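Local atomic coordinates of phosphoribosylaminoimidazole-succinocarboxamide synthase (Saccharomyces cerevisiae, PDB entry 2CNQ), a protein that catalyses the ATP-dependent joining of 4-carboxy-5-aminoimidazole ribotide and aspartate to form SAICAR, a step of de novo purine biosynthesis. Residues L187-L198 / F218-I229. Sequence-based numbering, arbitrary orientation.
With ADP (adenosine-5'-diphosphate), chain B; SO4 (sulfate ion), chain K.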
ATOM      1  N   LEU A 187      -7.674  -5.343 -20.409  1.00 10.21           N
ATOM      2  CA  LEU A 187      -7.077  -4.564 -19.369  1.00 10.21           C
ATOM      3  C   LEU A 187      -6.801  -5.419 -18.169  1.00  9.06           C
ATOM      4  O   LEU A 187      -5.761  -5.304 -17.560  1.00  9.87           O
ATOM      5  CB  LEU A 187      -7.955  -3.394 -19.013  1.00 10.29           C
ATOM      6  CG  LEU A 187      -7.378  -2.499 -17.940  1.00 10.23           C
ATOM      7  CD1 LEU A 187      -6.032  -1.927 -18.340  1.00 12.06           C
ATOM      8  CD2 LEU A 187      -8.366  -1.413 -17.616  1.00 11.01           C
ATOM      9  N   SER A 188      -7.715  -6.292 -17.805  1.00  9.45           N
ATOM     10  CA  SER A 188      -7.486  -7.125 -16.637  1.00  9.30           C
ATOM     11  C   SER A 188      -6.273  -7.986 -16.805  1.00  8.38           C
ATOM     12  O   SER A 188      -5.523  -8.172 -15.875  1.00  8.76           O
ATOM     13  CB  SER A 188      -8.690  -8.031 -16.418  0.74 10.06           C
ATOM     14  OG  SER A 188      -8.580  -8.822 -15.235  0.74 11.46           O
ATOM     15  N   ARG A 189      -6.067  -8.545 -17.981  1.00  8.25           N
ATOM     16  CA  ARG A 189      -4.902  -9.351 -18.187  1.00  8.54           C
ATOM     17  C   ARG A 189      -3.668  -8.479 -18.107  1.00  8.16           C
ATOM     18  O   ARG A 189      -2.686  -8.892 -17.535  1.00  8.28           O
ATOM     19  CB  ARG A 189      -4.959 -10.034 -19.529  1.00  9.38           C
ATOM     20  CG  ARG A 189      -3.789 -10.992 -19.697  1.00 10.92           C
ATOM     21  CD  ARG A 189      -3.765 -11.535 -21.058  1.00 12.48           C
ATOM     22  NE  ARG A 189      -2.774 -12.571 -21.252  1.00 15.41           N
ATOM     23  CZ  ARG A 189      -3.021 -13.865 -21.172  0.80 16.28           C
ATOM     24  NH1 ARG A 189      -2.038 -14.713 -21.390  0.80 16.49           N
ATOM     25  NH2 ARG A 189      -4.222 -14.313 -20.880  0.80 16.69           N
ATOM     26  N   ARG A 190      -3.705  -7.298 -18.687  1.00  8.21           N
ATOM     27  CA  ARG A 190      -2.571  -6.434 -18.627  1.00  8.45           C
ATOM     28  C   ARG A 190      -2.257  -6.081 -17.202  1.00  7.98           C
ATOM     29  O   ARG A 190      -1.112  -6.031 -16.812  1.00  7.95           O
ATOM     30  CB  ARG A 190      -2.816  -5.169 -19.397  1.00  8.88           C
ATOM     31  CG  ARG A 190      -2.825  -5.365 -20.866  1.00 11.23           C
ATOM     32  CD  ARG A 190      -3.302  -4.143 -21.564  1.00 12.30           C
ATOM     33  NE  ARG A 190      -2.407  -3.032 -21.333  1.00 14.46           N
ATOM     34  CZ  ARG A 190      -2.724  -1.756 -21.491  1.00 16.66           C
ATOM     35  NH1 ARG A 190      -3.943  -1.396 -21.837  1.00 19.88           N
ATOM     36  NH2 ARG A 190      -1.800  -0.833 -21.288  1.00 18.02           N
ATOM     37  N   VAL A 191      -3.280  -5.798 -16.423  1.00  8.01           N
ATOM     38  CA  VAL A 191      -3.128  -5.506 -15.029  1.00  8.15           C
ATOM     39  C   VAL A 191      -2.487  -6.677 -14.339  1.00  7.33           C
ATOM     40  O   VAL A 191      -1.530  -6.500 -13.585  1.00  7.84           O
ATOM     41  CB  VAL A 191      -4.485  -5.203 -14.421  1.00  8.61           C
ATOM     42  CG1 VAL A 191      -4.461  -5.268 -12.925  1.00  8.89           C
ATOM     43  CG2 VAL A 191      -4.971  -3.866 -14.914  1.00  9.33           C
ATOM     44  N   ALA A 192      -2.981  -7.859 -14.568  1.00  7.65           N
ATOM     45  CA  ALA A 192      -2.448  -9.006 -13.912  1.00  7.93           C
ATOM     46  C   ALA A 192      -1.009  -9.207 -14.227  1.00  7.62           C
ATOM     47  O   ALA A 192      -0.200  -9.484 -13.365  1.00  8.81           O
ATOM     48  CB  ALA A 192      -3.214 -10.232 -14.358  1.00  8.64           C
ATOM     49  N   GLU A 193      -0.680  -9.095 -15.487  1.00  7.55           N
ATOM     50  CA  GLU A 193       0.661  -9.385 -15.872  0.75  8.06           C
ATOM     51  C   GLU A 193       1.603  -8.339 -15.375  1.00  7.40           C
ATOM     52  O   GLU A 193       2.672  -8.664 -14.924  1.00  7.56           O
ATOM     53  CB  GLU A 193       0.760  -9.545 -17.353  0.75  8.70           C
ATOM     54  CG  GLU A 193       0.072 -10.801 -17.783  0.75  9.97           C
ATOM     55  CD  GLU A 193       0.274 -11.116 -19.210  0.75 12.48           C
ATOM     56  OE1 GLU A 193      -0.119 -12.211 -19.608  0.75 17.00           O
ATOM     57  OE2 GLU A 193       0.798 -10.268 -19.940  0.75 15.96           O
ATOM     58  N   LEU A 194       1.203  -7.093 -15.423  1.00  6.91           N
ATOM     59  CA  LEU A 194       2.063  -6.046 -14.973  1.00  7.34           C
ATOM     60  C   LEU A 194       2.237  -6.167 -13.489  1.00  6.87           C
ATOM     61  O   LEU A 194       3.324  -6.022 -12.979  1.00  7.13           O
ATOM     62  CB  LEU A 194       1.472  -4.709 -15.315  1.00  7.34           C
ATOM     63  CG  LEU A 194       2.239  -3.507 -14.811  1.00  8.42           C
ATOM     64  CD1 LEU A 194       3.639  -3.505 -15.369  1.00  9.43           C
ATOM     65  CD2 LEU A 194       1.520  -2.258 -15.178  1.00  9.48           C
ATOM     66  N   ALA A 195       1.164  -6.402 -12.779  1.00  6.66           N
ATOM     67  CA  ALA A 195       1.269  -6.485 -11.345  1.00  7.06           C
ATOM     68  C   ALA A 195       2.215  -7.581 -10.949  1.00  6.60           C
ATOM     69  O   ALA A 195       3.017  -7.403 -10.058  1.00  6.70           O
ATOM     70  CB  ALA A 195      -0.094  -6.713 -10.758  1.00  7.78           C
ATOM     71  N   VAL A 196       2.114  -8.737 -11.575  1.00  6.74           N
ATOM     72  CA  VAL A 196       2.992  -9.819 -11.231  1.00  7.30           C
ATOM     73  C   VAL A 196       4.406  -9.462 -11.593  1.00  7.33           C
ATOM     74  O   VAL A 196       5.308  -9.759 -10.847  1.00  7.51           O
ATOM     75  CB  VAL A 196       2.548 -11.120 -11.875  1.00  7.83           C
ATOM     76  CG1 VAL A 196       3.623 -12.152 -11.827  1.00  8.89           C
ATOM     77  CG2 VAL A 196       1.286 -11.590 -11.185  1.00  8.43           C
ATOM     78  N   LYS A 197       4.605  -8.822 -12.714  1.00  7.34           N
ATOM     79  CA  LYS A 197       5.928  -8.438 -13.105  1.00  8.15           C
ATOM     80  C   LYS A 197       6.545  -7.499 -12.097  1.00  7.54           C
ATOM     81  O   LYS A 197       7.668  -7.669 -11.688  1.00  8.06           O
ATOM     82  CB  LYS A 197       5.870  -7.796 -14.458  0.51  8.65           C
ATOM     83  CG  LYS A 197       7.212  -7.621 -15.057  0.51 11.46           C
ATOM     84  CD  LYS A 197       7.148  -7.012 -16.421  0.51 12.33           C
ATOM     85  CE  LYS A 197       6.645  -7.959 -17.445  0.51 16.26           C
ATOM     86  NZ  LYS A 197       6.964  -7.448 -18.810  0.51 18.40           N
ATOM     87  N   LEU A 198       5.788  -6.482 -11.704  1.00  7.00           N
ATOM     88  CA  LEU A 198       6.286  -5.538 -10.738  1.00  7.19           C
ATOM     89  C   LEU A 198       6.555  -6.221  -9.443  1.00  6.81           C
ATOM     90  O   LEU A 198       7.582  -6.029  -8.832  1.00  7.27           O
ATOM     91  CB  LEU A 198       5.319  -4.396 -10.538  1.00  7.01           C
ATOM     92  CG  LEU A 198       4.992  -3.574 -11.760  1.00  7.43           C
ATOM     93  CD1 LEU A 198       3.981  -2.533 -11.415  1.00  8.63           C
ATOM     94  CD2 LEU A 198       6.221  -2.944 -12.348  1.00  8.51           C
ATOM     95  N   PHE A 218      -1.289  -3.301  -5.072  1.00  5.81           N
ATOM     96  CA  PHE A 218      -1.022  -2.159  -5.906  1.00  6.04           C
ATOM     97  C   PHE A 218      -2.342  -1.528  -6.261  1.00  6.03           C
ATOM     98  O   PHE A 218      -3.360  -2.159  -6.260  1.00  6.51           O
ATOM     99  CB  PHE A 218      -0.352  -2.580  -7.190  1.00  6.64           C
ATOM    100  CG  PHE A 218       0.970  -3.231  -7.050  1.00  6.14           C
ATOM    101  CD1 PHE A 218       2.019  -2.594  -6.444  1.00  6.70           C
ATOM    102  CD2 PHE A 218       1.177  -4.472  -7.575  1.00  7.51           C
ATOM    103  CE1 PHE A 218       3.245  -3.176  -6.411  1.00  7.22           C
ATOM    104  CE2 PHE A 218       2.407  -5.070  -7.529  1.00  8.18           C
ATOM    105  CZ  PHE A 218       3.435  -4.430  -6.951  1.00  7.47           C
ATOM    106  N   GLU A 219      -2.261  -0.283  -6.658  1.00  6.07           N
ATOM    107  CA  GLU A 219      -3.314   0.374  -7.348  1.00  6.24           C
ATOM    108  C   GLU A 219      -2.788   0.892  -8.628  1.00  5.90           C
ATOM    109  O   GLU A 219      -1.693   1.411  -8.706  1.00  6.04           O
ATOM    110  CB  GLU A 219      -3.911   1.501  -6.545  1.00  7.02           C
ATOM    111  CG  GLU A 219      -4.532   1.008  -5.284  1.00  8.43           C
ATOM    112  CD  GLU A 219      -5.347   2.016  -4.556  1.00  7.84           C
ATOM    113  OE1 GLU A 219      -5.564   1.789  -3.351  1.00  8.02           O
ATOM    114  OE2 GLU A 219      -5.765   3.004  -5.179  1.00  8.25           O
ATOM    115  N   PHE A 220      -3.591   0.721  -9.642  1.00  6.26           N
ATOM    116  CA  PHE A 220      -3.261   1.172 -10.959  1.00  6.64           C
ATOM    117  C   PHE A 220      -4.300   2.122 -11.455  1.00  7.10           C
ATOM    118  O   PHE A 220      -5.478   1.963 -11.202  1.00  7.60           O
ATOM    119  CB  PHE A 220      -3.269  -0.001 -11.922  0.75  6.85           C
ATOM    120  CG  PHE A 220      -2.174  -1.030 -11.760  0.75  6.93           C
ATOM    121  CD1 PHE A 220      -1.038  -0.822 -11.011  0.75  7.97           C
ATOM    122  CD2 PHE A 220      -2.282  -2.244 -12.407  0.75  6.87           C
ATOM    123  CE1 PHE A 220      -0.067  -1.807 -10.957  0.75  8.07           C
ATOM    124  CE2 PHE A 220      -1.278  -3.188 -12.349  0.75  7.09           C
ATOM    125  CZ  PHE A 220      -0.191  -2.956 -11.647  0.75  7.50           C
ATOM    126  N   GLY A 221      -3.845   3.076 -12.209  1.00  7.21           N
ATOM    127  CA  GLY A 221      -4.666   3.902 -13.025  1.00  7.89           C
ATOM    128  C   GLY A 221      -4.462   3.552 -14.454  1.00  8.06           C
ATOM    129  O   GLY A 221      -3.645   2.718 -14.818  1.00  8.60           O
ATOM    130  N   ILE A 222      -5.233   4.215 -15.279  1.00  9.48           N
ATOM    131  CA  ILE A 222      -5.151   4.004 -16.684  1.00 10.79           C
ATOM    132  C   ILE A 222      -5.200   5.353 -17.324  1.00 10.82           C
ATOM    133  O   ILE A 222      -6.083   6.141 -17.084  1.00 11.46           O
ATOM    134  CB  ILE A 222      -6.271   3.069 -17.171  1.00 12.04           C
ATOM    135  CG1 ILE A 222      -6.173   2.826 -18.671  1.00 13.10           C
ATOM    136  CG2 ILE A 222      -7.658   3.564 -16.790  1.00 12.90           C
ATOM    137  CD1 ILE A 222      -5.045   1.974 -19.071  1.00 15.29           C
ATOM    138  N   ASP A 223      -4.228   5.614 -18.157  1.00 11.45           N
ATOM    139  CA  ASP A 223      -4.212   6.808 -18.962  1.00 13.16           C
ATOM    140  C   ASP A 223      -4.714   6.390 -20.295  1.00 15.05           C
ATOM    141  O   ASP A 223      -3.997   5.784 -21.099  1.00 16.25           O
ATOM    142  CB  ASP A 223      -2.808   7.354 -19.095  1.00 14.19           C
ATOM    143  CG  ASP A 223      -2.765   8.565 -19.956  1.00 16.43           C
ATOM    144  OD1 ASP A 223      -3.723   8.796 -20.725  1.00 19.21           O
ATOM    145  OD2 ASP A 223      -1.780   9.292 -19.856  1.00 20.07           O
ATOM    146  N   GLU A 224      -5.971   6.709 -20.522  1.00 17.36           N
ATOM    147  CA  GLU A 224      -6.625   6.241 -21.726  1.00 20.13           C
ATOM    148  C   GLU A 224      -6.150   7.000 -22.974  1.00 19.80           C
ATOM    149  O   GLU A 224      -6.418   6.566 -24.091  1.00 21.68           O
ATOM    150  CB  GLU A 224      -8.148   6.249 -21.535  1.00 21.42           C
ATOM    151  CG  GLU A 224      -8.557   5.663 -20.184  1.00 23.94           C
ATOM    152  CD  GLU A 224      -9.919   5.016 -20.162  1.00 24.62           C
ATOM    153  OE1 GLU A 224     -10.041   3.869 -20.650  1.00 30.77           O
ATOM    154  OE2 GLU A 224     -10.857   5.630 -19.626  1.00 28.23           O
ATOM    155  N   LYS A 225      -5.416   8.092 -22.792  0.70 19.34           N
ATOM    156  CA  LYS A 225      -4.869   8.839 -23.919  0.70 19.34           C
ATOM    157  C   LYS A 225      -3.630   8.152 -24.485  0.70 17.90           C
ATOM    158  O   LYS A 225      -3.454   8.103 -25.698  0.70 18.63           O
ATOM    159  CB  LYS A 225      -4.534  10.269 -23.507  0.70 19.97           C
ATOM    160  CG  LYS A 225      -5.716  11.046 -22.938  0.70 21.33           C
ATOM    161  CD  LYS A 225      -5.512  12.510 -22.746  0.30 20.77           C
ATOM    162  CE  LYS A 225      -6.757  13.254 -22.305  0.30 20.85           C
ATOM    163  NZ  LYS A 225      -4.320  14.637 -22.995  0.20 21.43           N
ATOM    164  N   THR A 226      -2.780   7.618 -23.610  0.70 16.48           N
ATOM    165  CA  THR A 226      -1.555   6.941 -24.023  0.70 16.72           C
ATOM    166  C   THR A 226      -1.680   5.407 -23.955  0.70 15.09           C
ATOM    167  O   THR A 226      -0.762   4.682 -24.322  0.70 15.76           O
ATOM    168  CB  THR A 226      -0.399   7.375 -23.116  0.70 17.09           C
ATOM    169  OG1 THR A 226      -0.722   7.033 -21.768  0.70 17.36           O
ATOM    170  CG2 THR A 226      -0.166   8.881 -23.201  0.70 18.45           C
ATOM    171  N   ASN A 227      -2.813   4.923 -23.471  0.70 13.92           N
ATOM    172  CA  ASN A 227      -3.003   3.511 -23.194  0.70 14.09           C
ATOM    173  C   ASN A 227      -1.884   2.945 -22.357  0.70 13.23           C
ATOM    174  O   ASN A 227      -1.405   1.831 -22.563  0.70 13.96           O
ATOM    175  CB  ASN A 227      -3.146   2.686 -24.446  0.70 14.17           C
ATOM    176  CG  ASN A 227      -3.719   1.323 -24.160  0.70 14.15           C
ATOM    177  OD1 ASN A 227      -4.461   1.124 -23.200  0.70 15.50           O
ATOM    178  ND2 ASN A 227      -3.422   0.382 -25.031  0.70 17.92           N
ATOM    179  N   GLU A 228      -1.692   3.653 -21.231  0.70 10.24           N
ATOM    180  CA  GLU A 228      -0.719   3.179 -20.242  0.70 10.41           C
ATOM    181  C   GLU A 228      -1.324   2.969 -18.917  0.70  9.44           C
ATOM    182  O   GLU A 228      -2.030   3.825 -18.456  0.70 10.25           O
ATOM    183  CB  GLU A 228       0.430   4.197 -20.187  0.70 11.51           C
ATOM    184  CG  GLU A 228       1.264   4.225 -21.496  0.70 14.56           C
ATOM    185  CD  GLU A 228       2.354   5.250 -21.462  0.70 14.98           C
ATOM    186  OE1 GLU A 228       3.537   4.866 -21.421  0.30 14.96           O
ATOM    187  OE2 GLU A 228       2.022   6.453 -21.444  0.30 14.48           O
ATOM    188  N   ILE A 229      -0.992   1.850 -18.286  1.00  9.31           N
ATOM    189  CA  ILE A 229      -1.298   1.606 -16.914  1.00  8.63           C
ATOM    190  C   ILE A 229      -0.330   2.443 -16.102  1.00  8.23           C
ATOM    191  O   ILE A 229       0.836   2.567 -16.426  1.00  9.50           O
ATOM    192  CB  ILE A 229      -1.198   0.148 -16.605  1.00  8.85           C
ATOM    193  CG1 ILE A 229      -2.272  -0.610 -17.368  1.00 10.70           C
ATOM    194  CG2 ILE A 229      -1.350  -0.092 -15.137  1.00  9.46           C
ATOM    195  CD1 ILE A 229      -2.105  -2.098 -17.302  1.00 11.47           C
TER
HETATM  196  PB  ADP B1307      -8.189   4.207   1.269  1.00  7.97           P
HETATM  197  O1B ADP B1307      -7.133   3.205   1.190  1.00  9.67           O
HETATM  198  O2B ADP B1307      -9.260   3.976   0.289  1.00 11.30           O
HETATM  199  O3B ADP B1307      -8.805   4.452   2.558  1.00 10.42           O
HETATM  200  PA  ADP B1307      -6.135   6.186   1.174  1.00  6.51           P
HETATM  201  O1A ADP B1307      -5.078   5.224   0.857  1.00  7.41           O
HETATM  202  O2A ADP B1307      -6.182   6.781   2.500  1.00  6.59           O
HETATM  203  O3A ADP B1307      -7.545   5.588   0.822  1.00  7.60           O
HETATM  204  O5' ADP B1307      -6.109   7.386   0.161  1.00  6.84           O
HETATM  205  C5' ADP B1307      -5.726   7.302  -1.193  1.00  6.92           C
HETATM  206  C4' ADP B1307      -6.943   7.436  -2.060  1.00  6.78           C
HETATM  207  O4' ADP B1307      -6.505   8.069  -3.260  1.00  6.98           O
HETATM  208  C3' ADP B1307      -7.531   6.127  -2.488  1.00  7.16           C
HETATM  209  O3' ADP B1307      -8.891   6.292  -2.807  1.00  8.35           O
HETATM  210  C2' ADP B1307      -6.792   5.848  -3.769  1.00  6.88           C
HETATM  211  O2' ADP B1307      -7.433   4.931  -4.599  1.00  7.34           O
HETATM  212  C1' ADP B1307      -6.750   7.208  -4.354  1.00  6.68           C
HETATM  213  N9  ADP B1307      -5.722   7.458  -5.318  1.00  6.31           N
HETATM  214  C8  ADP B1307      -4.469   6.999  -5.289  1.00  6.39           C
HETATM  215  N7  ADP B1307      -3.730   7.481  -6.254  1.00  6.45           N
HETATM  216  C5  ADP B1307      -4.554   8.287  -6.942  1.00  6.68           C
HETATM  217  C6  ADP B1307      -4.400   9.131  -8.066  1.00  7.19           C
HETATM  218  N6  ADP B1307      -3.238   9.249  -8.676  1.00  7.23           N
HETATM  219  N1  ADP B1307      -5.463   9.759  -8.554  1.00  7.93           N
HETATM  220  C2  ADP B1307      -6.622   9.666  -7.910  1.00  8.26           C
HETATM  221  N3  ADP B1307      -6.869   8.977  -6.806  1.00  7.80           N
HETATM  222  C4  ADP B1307      -5.828   8.287  -6.342  1.00  6.87           C
HETATM  223  S   SO4 K1316      -1.526  14.362 -20.070  0.50 22.40           S
HETATM  224  O1  SO4 K1316      -2.864  13.802 -19.918  0.50 22.84           O
HETATM  225  O2  SO4 K1316      -0.571  13.264 -20.208  0.50 22.45           O
HETATM  226  O3  SO4 K1316      -1.493  15.243 -21.239  0.50 22.60           O
HETATM  227  O4  SO4 K1316      -1.181  15.112 -18.868  0.50 21.59           O
HETATM  228  O   HOH W   1       0.736  -0.083 -19.729  1.00 17.02           O
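The Phe220 ring turns its edge to the helix: Val191 CA and Ala195 N lie in its plane, CE2 stands 3.5 Å from Val191 O, and Leu194 CD2 and Leu198 CD1 approach obliquely. A helix packs here on a β-hairpin of the mixed sheet; the axes of helix 187-198 and strand 218-223 come within 10.3 Å, at 133° between their directions. Phe218 likewise meets Ala195 O with its rim. Over one face of the Arg190 guanidinium sits Ile229 CD1, 3.9 Å above the plane and offset toward its rim, while Asn227 OD1 lies at its edge, somewhat tilted from the plane. Asn227 and Glu228 opposite Asp223 form a G1 bulge beside the turn. Ile229, its CG1 anti to the carbonyl carbon (chi1 -66°), lays CD1 3.8 Å from Arg190 CB, and its CG2 meets Leu194 CD2 tip to tip at 3.6 Å. On the other strand face, Glu219 OE2 accepts from O2' of ADP at 2.6 Å, so Glu219, between the two helix-facing phenylalanines, serves the nucleotide instead. The Arg190 chain bends at chi3 (63°), and its end grips Asn227 with two nitrogens, NH2 on the backbone O and NH1 on the side chain. A leucine in place of Arg190 removes both donors and would probably leave the turn around Asn227 less firmly tied to the helix. The NH1 bond to Asn227 OD1 is 2.9 Å long, with the donor above the carbonyl plane.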